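Local coordinates for protein ferulic acid decarboxylase 1 (Candida dubliniensis, PDB 4ZAD) that probably catalyses the reversible decarboxylation of ferulic, p-coumaric and cinnamic acids to their vinyl derivatives, using prenylated FMN and manganese, at residues 338-346 with 355-363. Residues are numbered along the deposited sequence; the frame is centred on the assembly and turned at random.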
loop_
_atom_site.group_PDB
_atom_site.type_symbol
_atom_site.label_atom_id
_atom_site.label_comp_id
_atom_site.label_asym_id
_atom_site.label_seq_id
_atom_site.Cartn_x
_atom_site.Cartn_y
_atom_site.Cartn_z
ATOM N N VAL A 338 -11.142 16.917 -3.277
ATOM C CA VAL A 338 -11.761 16.193 -4.383
ATOM C C VAL A 338 -12.720 15.152 -3.843
ATOM O O VAL A 338 -13.815 15.010 -4.355
ATOM C CB VAL A 338 -10.761 15.511 -5.333
ATOM C CG1 VAL A 338 -11.445 14.411 -6.086
ATOM C CG2 VAL A 338 -10.203 16.535 -6.304
ATOM N N SER A 339 -12.305 14.445 -2.795
ATOM C CA SER A 339 -13.140 13.399 -2.183
ATOM C C SER A 339 -14.448 13.964 -1.657
ATOM O O SER A 339 -15.499 13.381 -1.881
ATOM C CB SER A 339 -12.415 12.707 -1.022
ATOM O OG SER A 339 -11.271 12.073 -1.488
ATOM N N ALA A 340 -14.345 15.083 -0.938
ATOM C CA ALA A 340 -15.494 15.754 -0.387
ATOM C C ALA A 340 -16.420 16.248 -1.489
ATOM O O ALA A 340 -17.607 15.958 -1.457
ATOM C CB ALA A 340 -15.073 16.884 0.494
ATOM N N GLU A 341 -15.915 16.962 -2.480
ATOM C CA GLU A 341 -16.839 17.370 -3.523
ATOM C C GLU A 341 -17.458 16.156 -4.257
ATOM O O GLU A 341 -18.630 16.183 -4.591
ATOM C CB GLU A 341 -16.217 18.347 -4.494
ATOM C CG GLU A 341 -17.183 18.895 -5.574
ATOM C CD GLU A 341 -18.175 19.953 -5.086
ATOM O OE1 GLU A 341 -18.353 20.133 -3.866
ATOM O OE2 GLU A 341 -18.809 20.608 -5.946
ATOM N N THR A 342 -16.710 15.083 -4.484
ATOM C CA THR A 342 -17.272 13.963 -5.207
ATOM C C THR A 342 -18.362 13.263 -4.368
ATOM O O THR A 342 -19.355 12.727 -4.906
ATOM C CB THR A 342 -16.202 12.987 -5.645
ATOM O OG1 THR A 342 -15.158 13.699 -6.332
ATOM C CG2 THR A 342 -16.803 11.922 -6.568
ATOM N N LYS A 343 -18.195 13.300 -3.044
ATOM C CA LYS A 343 -19.215 12.741 -2.152
ATOM C C LYS A 343 -20.462 13.595 -2.325
ATOM O O LYS A 343 -21.518 13.074 -2.544
ATOM C CB LYS A 343 -18.775 12.773 -0.689
ATOM C CG LYS A 343 -19.138 11.569 0.111
ATOM C CD LYS A 343 -20.633 11.372 0.377
ATOM C CE LYS A 343 -20.858 10.591 1.761
ATOM N NZ LYS A 343 -20.058 11.174 2.971
ATOM N N TYR A 344 -20.316 14.916 -2.261
ATOM C CA TYR A 344 -21.466 15.760 -2.400
ATOM C C TYR A 344 -22.179 15.455 -3.707
ATOM O O TYR A 344 -23.336 15.078 -3.706
ATOM C CB TYR A 344 -21.168 17.255 -2.262
ATOM C CG TYR A 344 -22.447 18.049 -2.431
ATOM C CD1 TYR A 344 -23.442 18.047 -1.434
ATOM C CD2 TYR A 344 -22.723 18.707 -3.617
ATOM C CE1 TYR A 344 -24.654 18.717 -1.624
ATOM C CE2 TYR A 344 -23.920 19.370 -3.808
ATOM C CZ TYR A 344 -24.873 19.374 -2.821
ATOM O OH TYR A 344 -26.052 20.065 -3.042
ATOM N N LEU A 345 -21.481 15.588 -4.821
ATOM C CA LEU A 345 -22.094 15.369 -6.115
ATOM C C LEU A 345 -22.782 14.003 -6.255
ATOM O O LEU A 345 -23.810 13.895 -6.904
ATOM C CB LEU A 345 -21.046 15.581 -7.218
ATOM C CG LEU A 345 -20.661 17.042 -7.451
ATOM C CD1 LEU A 345 -19.653 17.195 -8.578
ATOM C CD2 LEU A 345 -21.940 17.810 -7.804
ATOM N N ILE A 346 -22.234 12.970 -5.625
ATOM C CA ILE A 346 -22.728 11.587 -5.777
ATOM C C ILE A 346 -24.058 11.412 -5.031
ATOM O O ILE A 346 -25.011 10.823 -5.510
ATOM C CB ILE A 346 -21.666 10.597 -5.257
ATOM C CG1 ILE A 346 -20.625 10.337 -6.330
ATOM C CG2 ILE A 346 -22.262 9.311 -4.887
ATOM C CD1 ILE A 346 -19.543 9.294 -5.942
ATOM N N ILE A 355 -26.320 3.681 -3.070
ATOM C CA ILE A 355 -25.309 2.644 -2.850
ATOM C C ILE A 355 -23.950 3.122 -2.383
ATOM O O ILE A 355 -23.218 2.337 -1.809
ATOM C CB ILE A 355 -25.033 1.813 -4.134
ATOM C CG1 ILE A 355 -24.539 2.705 -5.272
ATOM C CG2 ILE A 355 -26.261 0.983 -4.533
ATOM C CD1 ILE A 355 -24.227 1.946 -6.531
ATOM N N VAL A 356 -23.594 4.381 -2.635
ATOM C CA VAL A 356 -22.251 4.864 -2.299
ATOM C C VAL A 356 -22.212 5.408 -0.905
ATOM O O VAL A 356 -22.815 6.447 -0.625
ATOM C CB VAL A 356 -21.758 5.987 -3.222
ATOM C CG1 VAL A 356 -20.419 6.567 -2.678
ATOM C CG2 VAL A 356 -21.615 5.502 -4.636
ATOM N N GLU A 357 -21.438 4.763 -0.037
ATOM C CA GLU A 357 -21.359 5.182 1.363
ATOM C C GLU A 357 -20.357 6.285 1.622
ATOM O O GLU A 357 -20.555 7.110 2.511
ATOM C CB GLU A 357 -21.022 3.997 2.251
ATOM C CG GLU A 357 -22.272 3.192 2.644
ATOM C CD GLU A 357 -21.941 1.965 3.497
ATOM O OE1 GLU A 357 -21.052 2.068 4.380
ATOM O OE2 GLU A 357 -22.569 0.900 3.277
ATOM N N ASP A 358 -19.270 6.287 0.856
ATOM C CA ASP A 358 -18.109 7.149 1.105
ATOM C C ASP A 358 -17.163 7.032 -0.075
ATOM O O ASP A 358 -17.188 6.036 -0.793
ATOM C CB ASP A 358 -17.384 6.729 2.384
ATOM C CG ASP A 358 -17.822 7.510 3.619
ATOM O OD1 ASP A 358 -18.322 8.658 3.508
ATOM O OD2 ASP A 358 -17.645 6.968 4.726
ATOM N N VAL A 359 -16.374 8.073 -0.309
ATOM C CA VAL A 359 -15.288 8.023 -1.266
ATOM C C VAL A 359 -14.082 8.695 -0.639
ATOM O O VAL A 359 -14.226 9.618 0.159
ATOM C CB VAL A 359 -15.638 8.696 -2.631
ATOM C CG1 VAL A 359 -17.038 8.300 -3.085
ATOM C CG2 VAL A 359 -15.484 10.203 -2.579
ATOM N N PHE A 360 -12.887 8.231 -0.987
ATOM C CA PHE A 360 -11.691 8.814 -0.452
ATOM C C PHE A 360 -10.558 8.512 -1.358
ATOM O O PHE A 360 -10.554 7.467 -2.001
ATOM C CB PHE A 360 -11.391 8.234 0.910
ATOM C CG PHE A 360 -10.147 8.774 1.532
ATOM C CD1 PHE A 360 -10.046 10.107 1.808
ATOM C CD2 PHE A 360 -9.092 7.941 1.827
ATOM C CE1 PHE A 360 -8.919 10.620 2.403
ATOM C CE2 PHE A 360 -7.947 8.434 2.370
ATOM C CZ PHE A 360 -7.855 9.793 2.667
ATOM N N THR A 361 -9.623 9.464 -1.428
ATOM C CA THR A 361 -8.401 9.354 -2.241
ATOM C C THR A 361 -7.277 8.907 -1.334
ATOM O O THR A 361 -6.776 9.706 -0.526
ATOM C CB THR A 361 -7.951 10.691 -2.816
ATOM O OG1 THR A 361 -7.995 11.663 -1.771
ATOM C CG2 THR A 361 -8.809 11.118 -3.994
ATOM N N PRO A 362 -6.899 7.640 -1.415
ATOM C CA PRO A 362 -5.844 7.212 -0.501
ATOM C C PRO A 362 -4.585 7.993 -0.799
ATOM O O PRO A 362 -4.222 8.136 -1.977
ATOM C CB PRO A 362 -5.664 5.737 -0.825
ATOM C CG PRO A 362 -6.235 5.575 -2.230
ATOM C CD PRO A 362 -7.334 6.584 -2.323
ATOM N N TYR A 363 -3.926 8.493 0.233
ATOM C CA TYR A 363 -2.734 9.299 0.024
ATOM C C TYR A 363 -1.568 8.510 -0.577
ATOM O O TYR A 363 -0.763 9.066 -1.338
ATOM C CB TYR A 363 -2.297 10.002 1.301
ATOM C CG TYR A 363 -3.391 10.827 1.897
ATOM C CD1 TYR A 363 -4.247 11.569 1.099
ATOM C CD2 TYR A 363 -3.582 10.854 3.256
ATOM C CE1 TYR A 363 -5.279 12.321 1.651
ATOM C CE2 TYR A 363 -4.599 11.580 3.809
ATOM C CZ TYR A 363 -5.453 12.311 3.007
ATOM O OH TYR A 363 -6.470 13.040 3.603
#
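Val359 and Ile346 illustrate how a helix settles on an edge strand through its branched residues. Val359 divides its methyl groups along the helix: CG2 sits 3.3 Å from Ser339 O and also nears Thr342, while CG1 meets Ile346 CD1 at 3.9 Å, the two side chains slanting past each other. Ile346 reaches a second valine with its other branch. With CG2 anti to the backbone N (CG1 at chi1 -83°), that methyl abuts Val356 CB at 3.8 Å, and the side chains cross almost at right angles. In the UbiD C-terminal domain, helix 334-347 packs on strand 356-360, an outer strand of a mixed sheet that pairs with strand 369-374; the short helix 352-355 leads into it. The axis of residues 338-346 passes 7.3 Å from that of the strand, roughly antiparallel (149°). Midway along the contact the Lys343 chain, bent at chi2 and chi4, brings NZ to Asp358 OD1 (3.1 Å), nearly along the carboxylate C-O axis; Asp104 also pairs with this lysine, and Lys100 with the aspartate, making a charge network with helix 99-108. At the Ser339 end, Ser339 OG, hydrogen-bonded to Gly335 O, accepts a weak, bent bond from Thr361 N (3.1 Å, 125°).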